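Local coordinates for protein transcobalamin-1 (Homo sapiens, PDB 4KKI) that binds vitamin B12 with femtomolar affinity and protects it from the acid of the stomach while carrying it, at residues 170-175 against 218-223; 181-186 against 226-231; 188-193 against 244-249. One frame throughout, in Å; residues are numbered along the deposited sequence.

Contact 1. Residues 170-175 against 218-223; sequences FTPENK and SIYTKS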
loop_
_atom_site.group_PDB
_atom_site.type_symbol
_atom_site.label_atom_id
_atom_site.label_comp_id
_atom_site.label_asym_id
_atom_site.label_seq_id
_atom_site.Cartn_x
_atom_site.Cartn_y
_atom_site.Cartn_z
ATOM N N PHE A 170 7.052 16.749 3.991
ATOM C CA PHE A 170 7.346 15.396 4.465
ATOM C C PHE A 170 7.898 15.319 5.889
ATOM O O PHE A 170 8.421 14.282 6.296
ATOM C CB PHE A 170 8.275 14.669 3.488
ATOM C CG PHE A 170 7.567 14.095 2.294
ATOM C CD1 PHE A 170 7.188 14.909 1.238
ATOM C CD2 PHE A 170 7.278 12.740 2.228
ATOM C CE1 PHE A 170 6.533 14.383 0.137
ATOM C CE2 PHE A 170 6.623 12.209 1.131
ATOM C CZ PHE A 170 6.251 13.033 0.083
ATOM N N THR A 171 7.776 16.412 6.637
ATOM C CA THR A 171 8.185 16.440 8.040
ATOM C C THR A 171 7.496 15.332 8.832
ATOM O O THR A 171 6.275 15.202 8.788
ATOM C CB THR A 171 7.834 17.786 8.692
ATOM O OG1 THR A 171 7.967 18.837 7.728
ATOM C CG2 THR A 171 8.748 18.060 9.879
ATOM N N PRO A 172 8.283 14.532 9.567
ATOM C CA PRO A 172 7.791 13.369 10.317
ATOM C C PRO A 172 6.675 13.692 11.311
ATOM O O PRO A 172 5.951 12.787 11.725
ATOM C CB PRO A 172 9.036 12.893 11.070
ATOM C CG PRO A 172 10.171 13.351 10.231
ATOM C CD PRO A 172 9.744 14.673 9.677
ATOM N N GLU A 173 6.537 14.957 11.687
ATOM C CA GLU A 173 5.509 15.344 12.646
ATOM C C GLU A 173 4.196 15.714 11.958
ATOM O O GLU A 173 3.197 15.986 12.624
ATOM C CB GLU A 173 5.999 16.489 13.538
ATOM C CG GLU A 173 7.242 16.148 14.357
ATOM C CD GLU A 173 7.032 14.962 15.288
ATOM O OE1 GLU A 173 5.908 14.799 15.807
ATOM O OE2 GLU A 173 7.993 14.192 15.496
ATOM N N ASN A 174 4.203 15.717 10.627
ATOM C CA ASN A 174 3.000 16.010 9.854
ATOM C C ASN A 174 1.890 15.015 10.165
ATOM O O ASN A 174 2.134 13.813 10.271
ATOM C CB ASN A 174 3.299 16.003 8.355
ATOM C CG ASN A 174 2.135 16.513 7.525
ATOM O OD1 ASN A 174 1.160 15.798 7.291
ATOM N ND2 ASN A 174 2.237 17.755 7.069
ATOM N N LYS A 175 0.671 15.527 10.303
ATOM C CA LYS A 175 -0.467 14.718 10.727
ATOM C C LYS A 175 -0.789 13.577 9.765
ATOM O O LYS A 175 -1.350 12.558 10.169
ATOM C CB LYS A 175 -1.703 15.603 10.915
ATOM C CG LYS A 175 -2.117 16.364 9.665
ATOM C CD LYS A 175 -3.383 17.174 9.898
ATOM C CE LYS A 175 -3.813 17.899 8.632
ATOM N NZ LYS A 175 -5.071 18.673 8.829
ATOM N N SER A 218 17.609 13.827 5.520
ATOM C CA SER A 218 18.241 12.764 6.297
ATOM C C SER A 218 17.662 12.690 7.705
ATOM O O SER A 218 17.447 11.603 8.242
ATOM C CB SER A 218 19.757 12.976 6.371
ATOM O OG SER A 218 20.346 12.894 5.085
ATOM N N ILE A 219 17.418 13.855 8.297
ATOM C CA ILE A 219 16.816 13.934 9.623
ATOM C C ILE A 219 15.382 13.406 9.594
ATOM O O ILE A 219 14.967 12.672 10.494
ATOM C CB ILE A 219 16.858 15.376 10.179
ATOM C CG1 ILE A 219 18.309 15.807 10.414
ATOM C CG2 ILE A 219 16.060 15.482 11.470
ATOM C CD1 ILE A 219 18.465 17.237 10.886
ATOM N N TYR A 220 14.637 13.773 8.552
ATOM C CA TYR A 220 13.290 13.249 8.345
ATOM C C TYR A 220 13.320 11.726 8.287
ATOM O O TYR A 220 12.513 11.055 8.929
ATOM C CB TYR A 220 12.678 13.779 7.042
ATOM C CG TYR A 220 12.305 15.242 7.047
ATOM C CD1 TYR A 220 12.536 16.043 8.159
ATOM C CD2 TYR A 220 11.706 15.823 5.935
ATOM C CE1 TYR A 220 12.192 17.380 8.159
ATOM C CE2 TYR A 220 11.358 17.157 5.925
ATOM C CZ TYR A 220 11.602 17.931 7.039
ATOM O OH TYR A 220 11.254 19.263 7.031
ATOM N N THR A 221 14.256 11.193 7.506
ATOM C CA THR A 221 14.404 9.752 7.348
ATOM C C THR A 221 14.753 9.086 8.675
ATOM O O THR A 221 14.195 8.046 9.021
ATOM C CB THR A 221 15.487 9.398 6.307
ATOM O OG1 THR A 221 15.181 10.031 5.060
ATOM C CG2 THR A 221 15.551 7.896 6.102
ATOM N N LYS A 222 15.678 9.696 9.410
ATOM C CA LYS A 222 16.073 9.205 10.726
ATOM C C LYS A 222 14.876 9.075 11.666
ATOM O O LYS A 222 14.703 8.051 12.328
ATOM C CB LYS A 222 17.124 10.130 11.343
ATOM C CG LYS A 222 17.607 9.697 12.716
ATOM C CD LYS A 222 18.741 10.584 13.204
ATOM C CE LYS A 222 19.189 10.197 14.606
ATOM N NZ LYS A 222 18.112 10.386 15.617
ATOM N N SER A 223 14.051 10.116 11.713
ATOM C CA SER A 223 12.861 10.126 12.559
ATOM C C SER A 223 11.838 9.075 12.119
ATOM O O SER A 223 11.251 8.382 12.952
ATOM C CB SER A 223 12.224 11.519 12.563
ATOM O OG SER A 223 11.012 11.530 13.298
#
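Tyr220, on helix 213-229, turns one face of its ring to Thr171 and Pro172, and most of this contact is built on that face. The central interaction is a CH-pi contact: Thr171 CA sits 3.9 Å from the centroid of the Tyr220 ring, 13° off its normal. Over the same face comes the proline, with Pro172 CD 3.5 Å from Tyr220 CD1, the two side chains crossing at about a right angle. A chi2 near zero (1°) brings Tyr220 CD1 round to eclipse CA, on the part of the ring that the proline covers.

A second set of van der Waals contacts lies one helical turn on. Pro172 CG is 3.6 Å from Ser223 CB, and in a carbon-to-oxygen contact Pro172 CB comes within 3.3 Å of Ser223 OG. That hydroxyl is anti to the backbone N (chi1 176°), which directs it at the proline.

Polar links across the contact are slight. Thr171 OG1 gives a weak hydrogen bond to Tyr220 OH at 3.4 Å, whereas the stronger partner of this phenol is Val167 O, in the helix just before the turn. Phe170 O, close to Tyr220 CD2, is hydrogen-bonded instead by Tyr177 OH, while the Phe170 ring packs on helix 144-156.

Residues 171-174 form a type I beta turn closed by Asn174 N to Thr171 O at 2.8 Å, with Pro172 in its second position. This proline-containing turn, in the link from helix 163-169 toward helix 185-203, thus rests on the side of helix 213-229 within the alpha6-alpha6 barrel.

Contact 2. Residues 181-186 against 226-231; sequences SQFSVD and EKILSE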
loop_
_atom_site.group_PDB
_atom_site.type_symbol
_atom_site.label_atom_id
_atom_site.label_comp_id
_atom_site.label_asym_id
_atom_site.label_seq_id
_atom_site.Cartn_x
_atom_site.Cartn_y
_atom_site.Cartn_z
ATOM N N SER A 181 -4.411 7.890 16.333
ATOM C CA SER A 181 -3.240 7.907 17.199
ATOM C C SER A 181 -2.165 6.976 16.650
ATOM O O SER A 181 -1.036 6.957 17.138
ATOM C CB SER A 181 -3.621 7.484 18.619
ATOM O OG SER A 181 -4.127 6.159 18.638
ATOM N N GLN A 182 -2.524 6.210 15.625
ATOM C CA GLN A 182 -1.633 5.200 15.070
ATOM C C GLN A 182 -0.755 5.736 13.941
ATOM O O GLN A 182 -1.256 6.243 12.937
ATOM C CB GLN A 182 -2.440 3.998 14.574
ATOM C CG GLN A 182 -1.605 2.924 13.896
ATOM C CD GLN A 182 -0.600 2.287 14.836
ATOM O OE1 GLN A 182 -0.884 2.071 16.016
ATOM N NE2 GLN A 182 0.586 1.987 14.319
ATOM N N PHE A 183 0.551 5.610 14.095
ATOM C CA PHE A 183 1.467 5.957 13.028
ATOM C C PHE A 183 1.302 4.947 11.902
ATOM O O PHE A 183 1.333 3.752 12.129
ATOM C CB PHE A 183 2.897 5.957 13.551
ATOM C CG PHE A 183 3.945 6.035 12.480
ATOM C CD1 PHE A 183 4.255 7.237 11.879
ATOM C CD2 PHE A 183 4.638 4.908 12.093
ATOM C CE1 PHE A 183 5.226 7.311 10.910
ATOM C CE2 PHE A 183 5.609 4.975 11.123
ATOM C CZ PHE A 183 5.906 6.177 10.532
ATOM N N SER A 184 1.101 5.441 10.691
ATOM C CA SER A 184 0.956 4.577 9.524
ATOM C C SER A 184 2.319 4.097 9.037
ATOM O O SER A 184 3.063 4.846 8.397
ATOM C CB SER A 184 0.215 5.302 8.397
ATOM O OG SER A 184 0.122 4.487 7.239
ATOM N N VAL A 185 2.632 2.847 9.339
ATOM C CA VAL A 185 3.891 2.242 8.947
ATOM C C VAL A 185 4.049 2.239 7.435
ATOM O O VAL A 185 5.106 2.552 6.920
ATOM C CB VAL A 185 3.988 0.806 9.484
ATOM C CG1 VAL A 185 5.238 0.113 8.973
ATOM C CG2 VAL A 185 3.958 0.816 10.997
ATOM N N ASP A 186 2.980 1.893 6.736
ATOM C CA ASP A 186 2.986 1.845 5.276
ATOM C C ASP A 186 3.379 3.201 4.702
ATOM O O ASP A 186 4.240 3.298 3.826
ATOM C CB ASP A 186 1.602 1.460 4.749
ATOM C CG ASP A 186 0.992 0.287 5.495
ATOM O OD1 ASP A 186 0.585 0.475 6.661
ATOM O OD2 ASP A 186 0.905 -0.816 4.913
ATOM N N GLU A 226 12.913 5.509 13.116
ATOM C CA GLU A 226 12.640 5.301 14.531
ATOM C C GLU A 226 11.163 5.004 14.785
ATOM O O GLU A 226 10.831 4.094 15.545
ATOM C CB GLU A 226 13.095 6.516 15.338
ATOM C CG GLU A 226 14.595 6.747 15.278
ATOM C CD GLU A 226 14.995 8.124 15.760
ATOM O OE1 GLU A 226 14.098 8.965 15.970
ATOM O OE2 GLU A 226 16.210 8.365 15.924
ATOM N N LYS A 227 10.282 5.768 14.143
ATOM C CA LYS A 227 8.841 5.559 14.273
ATOM C C LYS A 227 8.405 4.226 13.670
ATOM O O LYS A 227 7.491 3.576 14.176
ATOM C CB LYS A 227 8.060 6.701 13.616
ATOM C CG LYS A 227 8.245 8.054 14.275
ATOM C CD LYS A 227 7.574 9.152 13.462
ATOM C CE LYS A 227 7.739 10.510 14.123
ATOM N NZ LYS A 227 7.016 10.573 15.421
ATOM N N ILE A 228 9.056 3.827 12.581
ATOM C CA ILE A 228 8.775 2.535 11.967
ATOM C C ILE A 228 9.164 1.399 12.913
ATOM O O ILE A 228 8.367 0.499 13.175
ATOM C CB ILE A 228 9.495 2.375 10.611
ATOM C CG1 ILE A 228 8.812 3.228 9.544
ATOM C CG2 ILE A 228 9.495 0.919 10.170
ATOM C CD1 ILE A 228 9.531 3.225 8.211
ATOM N N LEU A 229 10.384 1.458 13.439
ATOM C CA LEU A 229 10.880 0.436 14.356
ATOM C C LEU A 229 10.107 0.402 15.674
ATOM O O LEU A 229 10.037 -0.636 16.331
ATOM C CB LEU A 229 12.374 0.633 14.624
ATOM C CG LEU A 229 13.309 0.199 13.495
ATOM C CD1 LEU A 229 14.732 0.643 13.771
ATOM C CD2 LEU A 229 13.243 -1.308 13.318
ATOM N N SER A 230 9.527 1.536 16.054
ATOM C CA SER A 230 8.728 1.615 17.274
ATOM C C SER A 230 7.441 0.810 17.149
ATOM O O SER A 230 6.777 0.530 18.146
ATOM C CB SER A 230 8.389 3.069 17.609
ATOM O OG SER A 230 9.555 3.803 17.936
ATOM N N GLU A 231 7.087 0.449 15.920
ATOM C CA GLU A 231 5.874 -0.319 15.675
ATOM C C GLU A 231 6.194 -1.790 15.444
ATOM O O GLU A 231 5.330 -2.561 15.026
ATOM C CB GLU A 231 5.108 0.245 14.475
ATOM C CG GLU A 231 4.729 1.716 14.593
ATOM C CD GLU A 231 3.665 1.979 15.647
ATOM O OE1 GLU A 231 2.954 1.030 16.042
ATOM O OE2 GLU A 231 3.540 3.144 16.078
#
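Phe183 lays its ring against helix 213-229, where Lys227 covers one face. The phenylalanine has CG anti to the backbone N (chi1 169°), which starts the ring off toward the helix. Lys227 CB then lies over the ring centre, 3.8 Å from the centroid, in a CH-pi contact. The lysine stem runs roughly perpendicular to the phenylalanine side chain and continues so that Lys227 CD comes 3.9 Å from Phe183 CE1, before it bends at its last torsion and takes NZ to Tyr178 OH. Ile228 adds a methylene, its CG1 4.0 Å from Phe183 CE2.

Glu231 serves two kinds of neighbour. Its stem is apolar packing: CB lies 3.7 Å from Val185 CG2 as the two side chains pass antiparallel to one another, and CG approaches the edge of the Phe183 ring near its plane. The residue after Val185 is Asp186, whose OD2 is hydrogen-bonded to cyanocobalamin. The Glu231 carboxylate meets Gln182 tip to tip. The glutamine folds at chi2 (63°), which turns CD off the extended line of the chain, and NE2 gives two hydrogen bonds, a nearly straight one of 3.1 Å to Glu231 OE1 and a more bent one of 2.9 Å to Phe183 O of its own strand.

The chemistry divides the contact into an apolar part round Phe183 and Val185 and a polar one at the Gln182 and Glu231 tips. With both N-H groups engaged, the amide of Gln182 is held in rotation and ties strand 182-183 to Glu231, in the chain that follows helix 213-229. The tie lies in the amide plane, yet it reaches OE1 from above the carboxylate, 77° out of that plane.

Contact 3. Residues 188-193 against 244-249; sequences GAMAVL and TGEAMQ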
loop_
_atom_site.group_PDB
_atom_site.type_symbol
_atom_site.label_atom_id
_atom_site.label_comp_id
_atom_site.label_asym_id
_atom_site.label_seq_id
_atom_site.Cartn_x
_atom_site.Cartn_y
_atom_site.Cartn_z
ATOM N N GLY A 188 4.853 5.761 6.347
ATOM C CA GLY A 188 6.210 6.054 6.772
ATOM C C GLY A 188 7.250 5.322 5.942
ATOM O O GLY A 188 8.287 5.885 5.594
ATOM N N ALA A 189 6.965 4.065 5.616
ATOM C CA ALA A 189 7.890 3.250 4.839
ATOM C C ALA A 189 8.038 3.784 3.421
ATOM O O ALA A 189 9.153 3.914 2.913
ATOM C CB ALA A 189 7.435 1.793 4.815
ATOM N N MET A 190 6.914 4.097 2.784
ATOM C CA MET A 190 6.953 4.615 1.422
ATOM C C MET A 190 7.619 5.989 1.387
ATOM O O MET A 190 8.326 6.321 0.433
ATOM C CB MET A 190 5.552 4.671 0.806
ATOM C CG MET A 190 5.560 4.849 -0.716
ATOM S SD MET A 190 6.420 3.510 -1.577
ATOM C CE MET A 190 5.371 2.114 -1.171
ATOM N N ALA A 191 7.402 6.777 2.436
ATOM C CA ALA A 191 8.048 8.082 2.557
ATOM C C ALA A 191 9.562 7.921 2.650
ATOM O O ALA A 191 10.313 8.645 1.999
ATOM C CB ALA A 191 7.515 8.835 3.767
ATOM N N VAL A 192 10.003 6.960 3.457
ATOM C CA VAL A 192 11.423 6.656 3.580
ATOM C C VAL A 192 12.036 6.274 2.235
ATOM O O VAL A 192 13.132 6.723 1.897
ATOM C CB VAL A 192 11.672 5.531 4.605
ATOM C CG1 VAL A 192 13.078 4.967 4.458
ATOM C CG2 VAL A 192 11.444 6.050 6.017
ATOM N N LEU A 193 11.323 5.459 1.464
ATOM C CA LEU A 193 11.813 5.044 0.152
ATOM C C LEU A 193 11.918 6.245 -0.780
ATOM O O LEU A 193 12.873 6.367 -1.549
ATOM C CB LEU A 193 10.898 3.980 -0.460
ATOM C CG LEU A 193 10.892 2.610 0.221
ATOM C CD1 LEU A 193 9.791 1.739 -0.351
ATOM C CD2 LEU A 193 12.245 1.932 0.065
ATOM N N THR A 244 4.450 -4.952 6.828
ATOM C CA THR A 244 5.797 -5.439 7.101
ATOM C C THR A 244 6.691 -5.467 5.862
ATOM O O THR A 244 7.868 -5.104 5.927
ATOM C CB THR A 244 5.757 -6.836 7.734
ATOM O OG1 THR A 244 5.083 -6.765 8.998
ATOM C CG2 THR A 244 7.160 -7.363 7.951
ATOM N N GLY A 245 6.126 -5.891 4.737
ATOM C CA GLY A 245 6.878 -6.039 3.502
ATOM C C GLY A 245 7.544 -4.755 3.048
ATOM O O GLY A 245 8.737 -4.735 2.747
ATOM N N GLU A 246 6.776 -3.674 3.007
ATOM C CA GLU A 246 7.316 -2.392 2.584
ATOM C C GLU A 246 8.103 -1.716 3.705
ATOM O O GLU A 246 8.975 -0.890 3.446
ATOM C CB GLU A 246 6.208 -1.494 2.026
ATOM C CG GLU A 246 5.538 -2.095 0.791
ATOM C CD GLU A 246 4.586 -1.142 0.089
ATOM O OE1 GLU A 246 3.949 -0.312 0.770
ATOM O OE2 GLU A 246 4.478 -1.227 -1.154
ATOM N N ALA A 247 7.815 -2.088 4.950
ATOM C CA ALA A 247 8.625 -1.616 6.067
ATOM C C ALA A 247 10.038 -2.182 5.950
ATOM O O ALA A 247 11.016 -1.476 6.196
ATOM C CB ALA A 247 7.995 -1.998 7.397
ATOM N N MET A 248 10.136 -3.452 5.561
ATOM C CA MET A 248 11.429 -4.090 5.322
ATOM C C MET A 248 12.219 -3.356 4.238
ATOM O O MET A 248 13.419 -3.130 4.389
ATOM C CB MET A 248 11.258 -5.567 4.943
ATOM C CG MET A 248 10.692 -6.454 6.051
ATOM S SD MET A 248 10.380 -8.154 5.517
ATOM C CE MET A 248 12.044 -8.719 5.175
ATOM N N GLN A 249 11.542 -2.981 3.153
ATOM C CA GLN A 249 12.173 -2.208 2.084
ATOM C C GLN A 249 12.776 -0.924 2.632
ATOM O O GLN A 249 13.930 -0.596 2.348
ATOM C CB GLN A 249 11.167 -1.847 0.989
ATOM C CG GLN A 249 10.694 -3.005 0.137
ATOM C CD GLN A 249 9.923 -2.534 -1.081
ATOM O OE1 GLN A 249 10.288 -1.541 -1.713
ATOM N NE2 GLN A 249 8.844 -3.236 -1.410
#
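Glu246 OE1 is hydrogen-bonded to Tyr145 OH, a residue of the cobalamin site on helix 144-156, and is also met by a methyl group across this contact: Met190 CE lies 3.4 Å away. The other carboxylate oxygen is almost as near, Glu246 OE2 standing 3.5 Å from Met190 CE, so the methyl lies over one face of the carboxylate, about equally far from both oxygens. Met190 bends at chi2 (60°) and again at chi3 (64°), and the second bend turns CE toward the glutamate.

Where the backbones come nearest, small residues meet. Ala189 CB rests 3.4 Å from Glu246 O and 3.8 Å from Ala247 CA, and here the CA atoms of Ala189 and Ala247 are 5.1 Å apart. The helix segments run in the same general direction, with axes 8.3 Å apart at closest and crossing at 29°. Further on, Leu193 lies athwart Gln249: its CD1 touches Gln249 OE1 at 3.6 Å, while CD2 lies beside the glutamine backbone. Gln249 OE1 takes its hydrogen bond from Phe299 N.

Methyls thus pack against the side-chain oxygens Glu246 OE1 and Gln249 OE1, which find their hydrogen-bond partners outside the two segments. The interface of these like-directed helices, consistent with the inner ring of an alpha6-alpha6 barrel, is apolar on the side of helix 185-203. For Glu246, close to bound cyanocobalamin, burial beside a methyl would be expected to disfavour the charged form, an effect the Tyr145 hydrogen bond could partly offset.

How the contacts relate
From the N terminus, the turn at 170-175, the strand and helix start at 181-186, and the helical residues 188-193 come first; their partners at 218-223, 226-231 and 244-249 follow in the same order, so every pair of loops crosses and none nests in another. Each contact closes a loop of about 40 to 50 residues. Contacts 1 and 2 share helix 213-229, contacts 2 and 3 share helix 185-203, and contact 3 brings in helix 244-252. Ile228 CD1 of contact 2 packs on Ala189 N of contact 3 at 3.7 Å. Together the three tie the 170-175 turn, strand 182-183 and helices 185-203, 213-229 and 244-252 together within the alpha domain.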